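Local structure of putative type VI secretion protein (Escherichia coli, 4HH5) at residues A[39-44]-A[132-137]; A[55-60]-A[149-154]; A[96-101]-A[111-116]. The protein probably hydrolyses ATP as a ClpA/ClpB-family ATPase of type VI secretion, the present chain being its helical N-terminal domain. All blocks are in the same frame, centred on the assembly; numbering follows the deposited sequence.

All three contacts are apolar meetings within one helical domain, and none has a hydrogen bond between its two segments. Contacts 1 and 3 lie deep on opposite sides of the chain's centre, their own centres about 8 Å from it, whereas contact 2, centred about 15 Å out, is still buried apart from the partly exposed L151. Contacts 1 and 3 set a helix against irregular or 3-10 chain; contact 2 joins two helices. L55 of contact 2 packs on L44 of contact 1, P40 and W43 touch L97 of contact 3, W43 also touches L98, and the R114 guanidinium joins contact 3 to contact 2 through a salt bridge with D153.

Contact 1. Residues A[39-44]-A[132-137]; sequences TPEHWL and DGLWPL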
ATOM      1  N   THR A  39      -6.993   4.796  -5.573  1.00 23.13           N
ATOM      2  CA  THR A  39      -6.091   5.622  -4.773  1.00 22.47           C
ATOM      3  C   THR A  39      -5.285   4.788  -3.753  1.00 25.49           C
ATOM      4  O   THR A  39      -5.693   3.656  -3.454  1.00 23.85           O
ATOM      5  CB  THR A  39      -6.905   6.681  -4.020  1.00 26.55           C
ATOM      6  OG1 THR A  39      -7.646   6.022  -2.998  1.00 28.03           O
ATOM      7  CG2 THR A  39      -7.816   7.516  -4.933  1.00 22.92           C
ATOM      8  N   PRO A  40      -4.194   5.344  -3.141  1.00 22.05           N
ATOM      9  CA  PRO A  40      -3.477   4.587  -2.098  1.00 21.02           C
ATOM     10  C   PRO A  40      -4.378   4.265  -0.912  1.00 23.75           C
ATOM     11  O   PRO A  40      -4.163   3.246  -0.278  1.00 22.79           O
ATOM     12  CB  PRO A  40      -2.330   5.522  -1.689  1.00 22.65           C
ATOM     13  CG  PRO A  40      -2.182   6.478  -2.820  1.00 27.38           C
ATOM     14  CD  PRO A  40      -3.565   6.666  -3.357  1.00 23.29           C
ATOM     15  N   GLU A  41      -5.412   5.102  -0.640  1.00 21.63           N
ATOM     16  CA  GLU A  41      -6.369   4.850   0.445  1.00 21.08           C
ATOM     17  C   GLU A  41      -7.166   3.575   0.167  1.00 22.82           C
ATOM     18  O   GLU A  41      -7.367   2.788   1.097  1.00 21.31           O
ATOM     19  CB  GLU A  41      -7.312   6.044   0.679  1.00 22.70           C
ATOM     20  CG  GLU A  41      -6.641   7.268   1.283  1.00 26.27           C
ATOM     21  CD  GLU A  41      -5.971   8.226   0.316  1.00 36.19           C
ATOM     22  OE1 GLU A  41      -5.822   7.893  -0.884  1.00 25.16           O
ATOM     23  OE2 GLU A  41      -5.600   9.329   0.768  1.00 29.88           O
ATOM     24  N   HIS A  42      -7.596   3.354  -1.113  1.00 19.03           N
ATOM     25  CA  HIS A  42      -8.323   2.135  -1.518  1.00 18.98           C
ATOM     26  C   HIS A  42      -7.429   0.910  -1.274  1.00 20.06           C
ATOM     27  O   HIS A  42      -7.901  -0.112  -0.761  1.00 18.70           O
ATOM     28  CB  HIS A  42      -8.721   2.171  -3.003  1.00 20.28           C
ATOM     29  CG  HIS A  42      -9.856   3.097  -3.331  1.00 24.30           C
ATOM     30  ND1 HIS A  42      -9.648   4.274  -4.032  1.00 26.42           N
ATOM     31  CD2 HIS A  42     -11.181   2.958  -3.094  1.00 26.30           C
ATOM     32  CE1 HIS A  42     -10.843   4.829  -4.168  1.00 25.90           C
ATOM     33  NE2 HIS A  42     -11.798   4.073  -3.630  1.00 26.03           N
ATOM     34  N   TRP A  43      -6.142   1.028  -1.638  1.00 16.20           N
ATOM     35  CA  TRP A  43      -5.140  -0.020  -1.469  1.00 16.20           C
ATOM     36  C   TRP A  43      -4.884  -0.321   0.005  1.00 18.79           C
ATOM     37  O   TRP A  43      -4.895  -1.487   0.385  1.00 18.10           O
ATOM     38  CB  TRP A  43      -3.842   0.374  -2.171  1.00 15.66           C
ATOM     39  CG  TRP A  43      -2.946  -0.775  -2.545  1.00 16.71           C
ATOM     40  CD1 TRP A  43      -3.191  -2.110  -2.381  1.00 19.16           C
ATOM     41  CD2 TRP A  43      -1.663  -0.676  -3.175  1.00 16.88           C
ATOM     42  NE1 TRP A  43      -2.131  -2.846  -2.859  1.00 18.74           N
ATOM     43  CE2 TRP A  43      -1.187  -1.989  -3.368  1.00 20.31           C
ATOM     44  CE3 TRP A  43      -0.880   0.402  -3.620  1.00 18.74           C
ATOM     45  CZ2 TRP A  43       0.030  -2.255  -3.998  1.00 20.08           C
ATOM     46  CZ3 TRP A  43       0.325   0.135  -4.251  1.00 20.51           C
ATOM     47  CH2 TRP A  43       0.767  -1.181  -4.434  1.00 20.96           C
ATOM     48  N   LEU A  44      -4.665   0.719   0.840  1.00 16.11           N
ATOM     49  CA  LEU A  44      -4.410   0.547   2.284  1.00 16.19           C
ATOM     50  C   LEU A  44      -5.581  -0.130   2.988  1.00 19.43           C
ATOM     51  O   LEU A  44      -5.359  -0.998   3.832  1.00 17.99           O
ATOM     52  CB  LEU A  44      -4.051   1.880   2.978  1.00 16.69           C
ATOM     53  CG  LEU A  44      -2.685   2.489   2.613  1.00 22.00           C
ATOM     54  CD1 LEU A  44      -2.647   3.968   2.940  1.00 22.62           C
ATOM     55  CD2 LEU A  44      -1.530   1.766   3.303  1.00 23.29           C
ATOM     56  N   ASP A 132      -6.365  12.055   7.139  1.00 26.56           N
ATOM     57  CA  ASP A 132      -5.803  12.407   8.452  1.00 26.64           C
ATOM     58  C   ASP A 132      -5.586  11.270   9.448  1.00 28.22           C
ATOM     59  O   ASP A 132      -4.585  11.287  10.166  1.00 27.24           O
ATOM     60  CB  ASP A 132      -6.586  13.553   9.100  1.00 29.40           C
ATOM     61  CG  ASP A 132      -6.073  14.910   8.686  1.00 47.63           C
ATOM     62  OD1 ASP A 132      -6.444  15.372   7.588  1.00 49.14           O
ATOM     63  OD2 ASP A 132      -5.275  15.498   9.447  1.00 59.29           O
ATOM     64  N   GLY A 133      -6.511  10.312   9.483  1.00 24.04           N
ATOM     65  CA  GLY A 133      -6.446   9.158  10.379  1.00 23.66           C
ATOM     66  C   GLY A 133      -5.329   8.172  10.088  1.00 26.78           C
ATOM     67  O   GLY A 133      -5.155   7.198  10.832  1.00 25.85           O
ATOM     68  N   LEU A 134      -4.560   8.410   9.005  1.00 22.20           N
ATOM     69  CA  LEU A 134      -3.427   7.562   8.637  1.00 21.48           C
ATOM     70  C   LEU A 134      -2.118   8.029   9.310  1.00 23.08           C
ATOM     71  O   LEU A 134      -1.056   7.469   9.033  1.00 21.77           O
ATOM     72  CB  LEU A 134      -3.270   7.474   7.104  1.00 21.50           C
ATOM     73  CG  LEU A 134      -4.349   6.697   6.331  1.00 26.94           C
ATOM     74  CD1 LEU A 134      -4.145   6.842   4.848  1.00 26.88           C
ATOM     75  CD2 LEU A 134      -4.325   5.211   6.670  1.00 30.13           C
ATOM     76  N   TRP A 135      -2.197   9.022  10.231  1.00 18.85           N
ATOM     77  CA  TRP A 135      -1.030   9.538  10.962  1.00 18.09           C
ATOM     78  C   TRP A 135      -0.122   8.458  11.621  1.00 20.33           C
ATOM     79  O   TRP A 135       1.097   8.660  11.578  1.00 20.18           O
ATOM     80  CB  TRP A 135      -1.410  10.678  11.942  1.00 17.02           C
ATOM     81  CG  TRP A 135      -2.238  10.229  13.105  1.00 17.82           C
ATOM     82  CD1 TRP A 135      -3.594  10.289  13.219  1.00 20.73           C
ATOM     83  CD2 TRP A 135      -1.757   9.636  14.321  1.00 17.78           C
ATOM     84  NE1 TRP A 135      -3.993   9.756  14.425  1.00 20.30           N
ATOM     85  CE2 TRP A 135      -2.885   9.327  15.112  1.00 21.37           C
ATOM     86  CE3 TRP A 135      -0.476   9.278  14.795  1.00 19.06           C
ATOM     87  CZ2 TRP A 135      -2.777   8.696  16.356  1.00 20.85           C
ATOM     88  CZ3 TRP A 135      -0.372   8.633  16.019  1.00 20.58           C
ATOM     89  CH2 TRP A 135      -1.510   8.351  16.786  1.00 21.14           C
ATOM     90  N   PRO A 136      -0.620   7.298  12.174  1.00 15.67           N
ATOM     91  CA  PRO A 136       0.318   6.306  12.765  1.00 15.42           C
ATOM     92  C   PRO A 136       1.315   5.709  11.771  1.00 19.58           C
ATOM     93  O   PRO A 136       2.441   5.381  12.144  1.00 16.97           O
ATOM     94  CB  PRO A 136      -0.612   5.216  13.323  1.00 17.15           C
ATOM     95  CG  PRO A 136      -1.943   5.917  13.521  1.00 21.36           C
ATOM     96  CD  PRO A 136      -2.021   6.841  12.337  1.00 16.88           C
ATOM     97  N   LEU A 137       0.901   5.592  10.501  1.00 18.77           N
ATOM     98  CA  LEU A 137       1.716   5.062   9.404  1.00 19.22           C
ATOM     99  C   LEU A 137       2.928   5.975   9.118  1.00 24.43           C
ATOM    100  O   LEU A 137       3.912   5.518   8.554  1.00 26.00           O
ATOM    101  CB  LEU A 137       0.830   4.914   8.146  1.00 19.44           C
ATOM    102  CG  LEU A 137      -0.092   3.670   8.074  1.00 23.70           C
ATOM    103  CD1 LEU A 137      -1.301   3.789   8.993  1.00 23.53           C
ATOM    104  CD2 LEU A 137      -0.587   3.445   6.665  1.00 25.53           C
TER
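The backbone bond from L44 N to P40 O, 2.8 Å long, lies in the first turn of helix 40-50, and from this turn L44 reaches out to L134 and L137 of the 3-10 segment 132-137. The two methyls of L44 divide the work. CD1 meets L134 CD1 at 3.8 Å, the two side chains running obliquely past one another, while CD2 meets L137 CD2 at 3.9 Å, tip to tip. L44 can serve both because its CG stands anti to the carbonyl carbon (chi1 -69°), which carries the fork toward the 3-10 turn. On that side L134 and L137 are brought onto one face by the turn itself, in which L137 N donates to L134 O. E41 adds a looser touch: its CG lies 4.4 Å from L134 CD1, and beyond CG the chain bends (chi2 85°) and OE2 accepts a hydrogen bond from the backbone N of R130.

The helix start beside these residues is secured by a capping box of T39 and H42. T39 N donates to H42 ND1 at 3.1 Å with a nearly straight N-H...N angle of 168°, meeting the imidazole close to its plane. The box is completed by the bond from H42 N to T39 OG1, although the position of that hydroxyl is less certain. H42 also makes an edge-to-face ring contact with W76 of helix 66-78, and the same helix supplies I69 against L134.

The polar groups at the helix start are thus engaged away from the leucines, and the join between helix 40-50 and the 3-10 turn of this Clp N-terminal domain rests on buried aliphatic contacts, with the E41 carboxylate paired with R130 N.

Contact 2. Residues A[55-60]-A[149-154]; sequences LTVLGR and SPLLDA
Helices 55-60 and 149-154 pass each other steeply, their axes 10.0 Å apart at closest approach and their N-to-C directions 114° apart, a little beyond perpendicular. The backbones come nearest at V57 and L152, whose CA atoms are 6.8 Å apart. At so steep a crossing the interface is short, and four aliphatic side chains make it: V57 and L58 from one helix, L151 and L152 from the other.

L152 is the central piece. Its CD2 sits against V57 CG1 at 3.8 Å and, on the following residue of the same helix, against L58 CG at 3.9 Å and L58 CD2 at 4.0 Å. One methyl is therefore held by two consecutive side chains; L152 lies obliquely over V57 but at about a right angle to L58. V57 in turn is shared. With CG1 anti to the backbone N (chi1 169°), this branch is directed at helix 149-155 and touches L151 CD2 at 3.8 Å as well as the L152 methyl. The V57 and L151 side chains run antiparallel past one another and touch through their end methyls, CG1 and CD2. The second torsion of L151 (101°) is far from a staggered value, and this residue is only partly buried, the other three being enclosed. No hydrogen bond joins 55-60 to 149-154; the two segments meet through aliphatic carbon alone.

Beyond the leucines, R60 NH2 is hydrogen-bonded to Q155 OE1 just past the second segment, a polar tie beside the apolar patch. Helix 115-124 lies against both partners, L119 touching L58 and V116 touching L152, so that the C-terminal helix 149-155 is packed against a corner formed by helix 54-61 and helix 115-124.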
ATOM      1  N   LEU A  55       1.997  -4.190   7.585  1.00 15.92           N
ATOM      2  CA  LEU A  55       1.259  -3.115   8.261  1.00 16.76           C
ATOM      3  C   LEU A  55       0.652  -3.562   9.587  1.00 18.89           C
ATOM      4  O   LEU A  55       0.787  -2.850  10.588  1.00 18.23           O
ATOM      5  CB  LEU A  55       0.150  -2.549   7.357  1.00 17.80           C
ATOM      6  CG  LEU A  55       0.560  -1.679   6.175  1.00 24.83           C
ATOM      7  CD1 LEU A  55      -0.666  -1.317   5.349  1.00 25.07           C
ATOM      8  CD2 LEU A  55       1.239  -0.380   6.635  1.00 30.43           C
ATOM      9  N   THR A  56      -0.029  -4.728   9.583  1.00 14.82           N
ATOM     10  CA  THR A  56      -0.666  -5.319  10.771  1.00 14.84           C
ATOM     11  C   THR A  56       0.372  -5.669  11.837  1.00 17.00           C
ATOM     12  O   THR A  56       0.143  -5.391  13.017  1.00 16.14           O
ATOM     13  CB  THR A  56      -1.539  -6.529  10.372  1.00 25.16           C
ATOM     14  OG1 THR A  56      -2.558  -6.064   9.486  1.00 26.00           O
ATOM     15  CG2 THR A  56      -2.174  -7.233  11.581  1.00 23.84           C
ATOM     16  N   VAL A  57       1.506  -6.254  11.426  1.00 13.72           N
ATOM     17  CA  VAL A  57       2.617  -6.619  12.330  1.00 13.61           C
ATOM     18  C   VAL A  57       3.156  -5.358  13.047  1.00 17.51           C
ATOM     19  O   VAL A  57       3.358  -5.374  14.267  1.00 17.01           O
ATOM     20  CB  VAL A  57       3.725  -7.409  11.575  1.00 17.85           C
ATOM     21  CG1 VAL A  57       4.998  -7.557  12.417  1.00 17.55           C
ATOM     22  CG2 VAL A  57       3.207  -8.783  11.142  1.00 17.75           C
ATOM     23  N   LEU A  58       3.363  -4.278  12.291  1.00 14.83           N
ATOM     24  CA  LEU A  58       3.855  -3.004  12.823  1.00 14.96           C
ATOM     25  C   LEU A  58       2.838  -2.355  13.761  1.00 20.28           C
ATOM     26  O   LEU A  58       3.216  -1.918  14.853  1.00 19.43           O
ATOM     27  CB  LEU A  58       4.284  -2.063  11.687  1.00 15.08           C
ATOM     28  CG  LEU A  58       5.485  -2.547  10.857  1.00 20.31           C
ATOM     29  CD1 LEU A  58       5.621  -1.748   9.578  1.00 20.41           C
ATOM     30  CD2 LEU A  58       6.775  -2.515  11.649  1.00 23.35           C
ATOM     31  N   GLY A  59       1.556  -2.395  13.372  1.00 19.21           N
ATOM     32  CA  GLY A  59       0.441  -1.894  14.174  1.00 19.04           C
ATOM     33  C   GLY A  59       0.353  -2.584  15.518  1.00 22.37           C
ATOM     34  O   GLY A  59       0.178  -1.929  16.550  1.00 22.07           O
ATOM     35  N   ARG A  60       0.522  -3.914  15.519  1.00 18.71           N
ATOM     36  CA  ARG A  60       0.517  -4.724  16.735  1.00 19.83           C
ATOM     37  C   ARG A  60       1.746  -4.397  17.601  1.00 24.21           C
ATOM     38  O   ARG A  60       1.601  -4.154  18.801  1.00 24.46           O
ATOM     39  CB  ARG A  60       0.455  -6.230  16.383  1.00 21.34           C
ATOM     40  CG  ARG A  60       0.516  -7.144  17.613  1.00 36.32           C
ATOM     41  CD  ARG A  60       0.147  -8.584  17.324  1.00 47.04           C
ATOM     42  NE  ARG A  60       1.164  -9.269  16.524  1.00 57.07           N
ATOM     43  CZ  ARG A  60       1.005  -9.624  15.253  1.00 69.07           C
ATOM     44  NH1 ARG A  60      -0.139  -9.375  14.624  1.00 60.85           N
ATOM     45  NH2 ARG A  60       1.983 -10.241  14.603  1.00 44.18           N
ATOM     46  N   SER A 149      13.193  -5.443   9.630  1.00 16.49           N
ATOM     47  CA  SER A 149      13.118  -6.587   8.702  1.00 17.59           C
ATOM     48  C   SER A 149      13.127  -7.975   9.419  1.00 21.18           C
ATOM     49  O   SER A 149      12.265  -8.779   9.088  1.00 20.33           O
ATOM     50  CB  SER A 149      14.223  -6.517   7.650  1.00 25.30           C
ATOM     51  OG  SER A 149      14.194  -5.275   6.964  1.00 41.74           O
ATOM     52  N   PRO A 150      14.003  -8.274  10.427  1.00 18.23           N
ATOM     53  CA  PRO A 150      13.931  -9.599  11.094  1.00 18.15           C
ATOM     54  C   PRO A 150      12.592  -9.896  11.766  1.00 21.51           C
ATOM     55  O   PRO A 150      12.152 -11.044  11.751  1.00 21.58           O
ATOM     56  CB  PRO A 150      15.052  -9.534  12.144  1.00 19.76           C
ATOM     57  CG  PRO A 150      15.979  -8.493  11.642  1.00 24.21           C
ATOM     58  CD  PRO A 150      15.112  -7.473  10.983  1.00 19.65           C
ATOM     59  N   LEU A 151      11.948  -8.877  12.355  1.00 19.23           N
ATOM     60  CA  LEU A 151      10.653  -9.048  13.014  1.00 19.86           C
ATOM     61  C   LEU A 151       9.556  -9.296  11.975  1.00 21.51           C
ATOM     62  O   LEU A 151       8.740 -10.209  12.147  1.00 19.79           O
ATOM     63  CB  LEU A 151      10.307  -7.829  13.881  1.00 20.84           C
ATOM     64  CG  LEU A 151       8.974  -7.947  14.605  1.00 27.43           C
ATOM     65  CD1 LEU A 151       9.168  -8.327  16.056  1.00 28.40           C
ATOM     66  CD2 LEU A 151       8.124  -6.723  14.384  1.00 31.11           C
ATOM     67  N   LEU A 152       9.556  -8.501  10.893  1.00 17.69           N
ATOM     68  CA  LEU A 152       8.587  -8.634   9.800  1.00 18.43           C
ATOM     69  C   LEU A 152       8.715 -10.010   9.160  1.00 23.50           C
ATOM     70  O   LEU A 152       7.706 -10.656   8.894  1.00 21.63           O
ATOM     71  CB  LEU A 152       8.796  -7.534   8.738  1.00 18.58           C
ATOM     72  CG  LEU A 152       8.473  -6.110   9.166  1.00 23.33           C
ATOM     73  CD1 LEU A 152       8.810  -5.160   8.071  1.00 23.30           C
ATOM     74  CD2 LEU A 152       6.991  -5.952   9.562  1.00 25.10           C
ATOM     75  N   ASP A 153       9.965 -10.493   8.993  1.00 21.86           N
ATOM     76  CA  ASP A 153      10.210 -11.815   8.423  1.00 22.78           C
ATOM     77  C   ASP A 153       9.775 -12.958   9.363  1.00 27.61           C
ATOM     78  O   ASP A 153       9.509 -14.064   8.899  1.00 28.71           O
ATOM     79  CB  ASP A 153      11.668 -11.941   7.949  1.00 25.24           C
ATOM     80  CG  ASP A 153      11.984 -11.146   6.685  1.00 38.78           C
ATOM     81  OD1 ASP A 153      11.032 -10.635   6.042  1.00 39.02           O
ATOM     82  OD2 ASP A 153      13.175 -11.061   6.320  1.00 48.16           O
ATOM     83  N   ALA A 154       9.656 -12.685  10.672  1.00 22.67           N
ATOM     84  CA  ALA A 154       9.216 -13.706  11.620  1.00 22.93           C
ATOM     85  C   ALA A 154       7.689 -13.714  11.817  1.00 26.12           C
ATOM     86  O   ALA A 154       7.134 -14.751  12.172  1.00 25.38           O
ATOM     87  CB  ALA A 154       9.904 -13.506  12.961  1.00 23.50           C
TER

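Contact 3. Residues A[96-101]-A[111-116]; sequences ALLKQA and EHIRSV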
ATOM      1  N   ALA A  96       2.758   6.968  -8.477  1.00 22.87           N
ATOM      2  CA  ALA A  96       3.880   7.577  -7.754  1.00 22.27           C
ATOM      3  C   ALA A  96       4.284   6.721  -6.539  1.00 24.34           C
ATOM      4  O   ALA A  96       5.471   6.477  -6.356  1.00 23.26           O
ATOM      5  CB  ALA A  96       3.515   8.981  -7.307  1.00 22.80           C
ATOM      6  N   LEU A  97       3.300   6.244  -5.733  1.00 20.93           N
ATOM      7  CA  LEU A  97       3.559   5.388  -4.563  1.00 20.41           C
ATOM      8  C   LEU A  97       4.205   4.065  -4.990  1.00 22.94           C
ATOM      9  O   LEU A  97       5.179   3.642  -4.379  1.00 21.24           O
ATOM     10  CB  LEU A  97       2.271   5.134  -3.743  1.00 20.55           C
ATOM     11  CG  LEU A  97       2.374   4.120  -2.575  1.00 25.86           C
ATOM     12  CD1 LEU A  97       3.151   4.704  -1.393  1.00 25.87           C
ATOM     13  CD2 LEU A  97       0.995   3.674  -2.116  1.00 27.38           C
ATOM     14  N   LEU A  98       3.686   3.449  -6.060  1.00 20.09           N
ATOM     15  CA  LEU A  98       4.173   2.180  -6.611  1.00 20.99           C
ATOM     16  C   LEU A  98       5.637   2.293  -7.042  1.00 21.67           C
ATOM     17  O   LEU A  98       6.448   1.451  -6.690  1.00 19.60           O
ATOM     18  CB  LEU A  98       3.316   1.822  -7.838  1.00 22.06           C
ATOM     19  CG  LEU A  98       3.046   0.361  -8.235  1.00 28.32           C
ATOM     20  CD1 LEU A  98       3.754  -0.671  -7.349  1.00 28.06           C
ATOM     21  CD2 LEU A  98       1.568   0.105  -8.283  1.00 33.68           C
ATOM     22  N   LYS A  99       5.945   3.327  -7.815  1.00 18.83           N
ATOM     23  CA  LYS A  99       7.267   3.636  -8.358  1.00 18.89           C
ATOM     24  C   LYS A  99       8.272   3.931  -7.240  1.00 19.91           C
ATOM     25  O   LYS A  99       9.384   3.405  -7.266  1.00 19.09           O
ATOM     26  CB  LYS A  99       7.095   4.792  -9.366  1.00 22.06           C
ATOM     27  CG  LYS A  99       8.261   5.698  -9.655  1.00 40.92           C
ATOM     28  CD  LYS A  99       7.845   6.709 -10.712  1.00 50.35           C
ATOM     29  CE  LYS A  99       8.760   7.901 -10.789  1.00 61.99           C
ATOM     30  NZ  LYS A  99       8.255   8.902 -11.765  1.00 69.91           N
ATOM     31  N   GLN A 100       7.864   4.733  -6.244  1.00 15.35           N
ATOM     32  CA  GLN A 100       8.731   5.052  -5.109  1.00 14.96           C
ATOM     33  C   GLN A 100       8.982   3.858  -4.203  1.00 18.48           C
ATOM     34  O   GLN A 100      10.102   3.698  -3.707  1.00 17.79           O
ATOM     35  CB  GLN A 100       8.215   6.264  -4.344  1.00 15.99           C
ATOM     36  CG  GLN A 100       8.510   7.551  -5.137  1.00 22.10           C
ATOM     37  CD  GLN A 100       8.063   8.813  -4.464  1.00 39.41           C
ATOM     38  OE1 GLN A 100       7.135   8.821  -3.653  1.00 33.66           O
ATOM     39  NE2 GLN A 100       8.720   9.919  -4.798  1.00 35.34           N
ATOM     40  N   ALA A 101       7.962   3.002  -4.017  1.00 15.77           N
ATOM     41  CA  ALA A 101       8.087   1.783  -3.210  1.00 16.34           C
ATOM     42  C   ALA A 101       9.064   0.822  -3.880  1.00 20.92           C
ATOM     43  O   ALA A 101       9.857   0.186  -3.187  1.00 20.12           O
ATOM     44  CB  ALA A 101       6.736   1.116  -3.028  1.00 17.07           C
ATOM     45  N   GLU A 111      13.868  -7.832  -4.887  1.00 26.23           N
ATOM     46  CA  GLU A 111      13.330  -8.042  -6.244  1.00 26.45           C
ATOM     47  C   GLU A 111      11.820  -7.846  -6.274  1.00 29.59           C
ATOM     48  O   GLU A 111      11.246  -7.689  -7.355  1.00 29.41           O
ATOM     49  CB  GLU A 111      13.649  -9.463  -6.749  1.00 28.03           C
ATOM     50  CG  GLU A 111      15.125  -9.821  -6.780  1.00 42.60           C
ATOM     51  CD  GLU A 111      15.894  -9.390  -8.013  1.00 71.61           C
ATOM     52  OE1 GLU A 111      15.392  -9.606  -9.142  1.00 73.48           O
ATOM     53  OE2 GLU A 111      17.032  -8.893  -7.850  1.00 69.99           O
ATOM     54  N   HIS A 112      11.179  -7.894  -5.093  1.00 25.41           N
ATOM     55  CA  HIS A 112       9.732  -7.772  -4.940  1.00 25.25           C
ATOM     56  C   HIS A 112       9.310  -6.666  -3.990  1.00 27.12           C
ATOM     57  O   HIS A 112      10.030  -6.352  -3.042  1.00 26.41           O
ATOM     58  CB  HIS A 112       9.115  -9.111  -4.511  1.00 26.83           C
ATOM     59  CG  HIS A 112       9.230 -10.164  -5.569  1.00 30.99           C
ATOM     60  ND1 HIS A 112      10.158 -11.178  -5.473  1.00 33.42           N
ATOM     61  CD2 HIS A 112       8.567 -10.284  -6.743  1.00 33.36           C
ATOM     62  CE1 HIS A 112      10.025 -11.890  -6.581  1.00 33.22           C
ATOM     63  NE2 HIS A 112       9.071 -11.396  -7.368  1.00 33.51           N
ATOM     64  N   ILE A 113       8.129  -6.089  -4.242  1.00 21.79           N
ATOM     65  CA  ILE A 113       7.575  -5.021  -3.419  1.00 20.53           C
ATOM     66  C   ILE A 113       6.634  -5.610  -2.378  1.00 23.52           C
ATOM     67  O   ILE A 113       5.692  -6.325  -2.732  1.00 23.15           O
ATOM     68  CB  ILE A 113       6.863  -3.933  -4.272  1.00 23.22           C
ATOM     69  CG1 ILE A 113       7.744  -3.448  -5.449  1.00 23.59           C
ATOM     70  CG2 ILE A 113       6.396  -2.755  -3.400  1.00 22.85           C
ATOM     71  CD1 ILE A 113       6.962  -2.630  -6.510  1.00 25.51           C
ATOM     72  N   ARG A 114       6.863  -5.268  -1.099  1.00 18.65           N
ATOM     73  CA  ARG A 114       5.995  -5.690  -0.001  1.00 18.00           C
ATOM     74  C   ARG A 114       5.373  -4.461   0.645  1.00 19.81           C
ATOM     75  O   ARG A 114       5.800  -3.344   0.326  1.00 17.41           O
ATOM     76  CB  ARG A 114       6.708  -6.624   0.990  1.00 19.04           C
ATOM     77  CG  ARG A 114       7.961  -6.093   1.626  1.00 30.71           C
ATOM     78  CD  ARG A 114       8.752  -7.219   2.250  1.00 28.89           C
ATOM     79  NE  ARG A 114       8.130  -7.714   3.482  1.00 27.39           N
ATOM     80  CZ  ARG A 114       8.659  -8.658   4.250  1.00 39.48           C
ATOM     81  NH1 ARG A 114       9.815  -9.222   3.918  1.00 24.48           N
ATOM     82  NH2 ARG A 114       8.038  -9.043   5.360  1.00 20.75           N
ATOM     83  N   SER A 115       4.363  -4.633   1.528  1.00 15.91           N
ATOM     84  CA  SER A 115       3.704  -3.463   2.128  1.00 15.42           C
ATOM     85  C   SER A 115       4.613  -2.543   2.928  1.00 18.69           C
ATOM     86  O   SER A 115       4.380  -1.338   2.934  1.00 18.95           O
ATOM     87  CB  SER A 115       2.436  -3.833   2.892  1.00 18.07           C
ATOM     88  OG  SER A 115       2.724  -4.622   4.030  1.00 22.53           O
ATOM     89  N   VAL A 116       5.691  -3.078   3.531  1.00 14.97           N
ATOM     90  CA  VAL A 116       6.653  -2.241   4.265  1.00 14.17           C
ATOM     91  C   VAL A 116       7.344  -1.237   3.327  1.00 16.15           C
ATOM     92  O   VAL A 116       7.696  -0.154   3.776  1.00 15.03           O
ATOM     93  CB  VAL A 116       7.660  -3.051   5.135  1.00 17.38           C
ATOM     94  CG1 VAL A 116       8.714  -3.753   4.279  1.00 16.96           C
ATOM     95  CG2 VAL A 116       8.319  -2.160   6.187  1.00 17.18           C
TER
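I113 enters the core from the chain that links helix 92-107 to helix 115-124 in this helical Clp N-terminal domain, and it meets L98 and A101 on the first of these helices. The backbones are nearest at A101 and I113, with 6.8 Å between CA atoms, and the CB of I113 points toward the helix. From CB the side chain divides. The short branch, CG2, stands anti to the backbone N and presses on A101 CB at 3.9 Å; the alanine methyl, itself aimed at the linking chain, lets the backbone come this near. The long branch begins with I113 CG1, which lies beside the backbone N (chi1 -49°) and stands 5.2 Å from L98 O, beyond contact. Because chi2 is extended (166°), CG1 carries CD1 onward to L98, where it meets the L98 CD1 methyl at 3.9 Å. The I113 and L98 side chains lie roughly perpendicular. I113 thus spans one turn of helix 92-107, one branch on each of two residues three apart in sequence.

The second torsion of L98 is close to eclipsed, so the placing of its methyls may be less certain. L98 is hemmed in from elsewhere too, by W43 of helix 40-50 and by L11 and L12 of helix 2-14. The backbone of I113 is hydrogen-bonded to R14 and N16, which ties the linking chain to the end of that same N-terminal helix. The next residue, R114, at the N-cap of helix 115-124, has its CB directed away from 96-101, and its NE forms a salt bridge with D54. Beside the leucine methyl, I113 CD1 also lies 4.1 Å from L98 O, a plain van der Waals touch on the helix backbone.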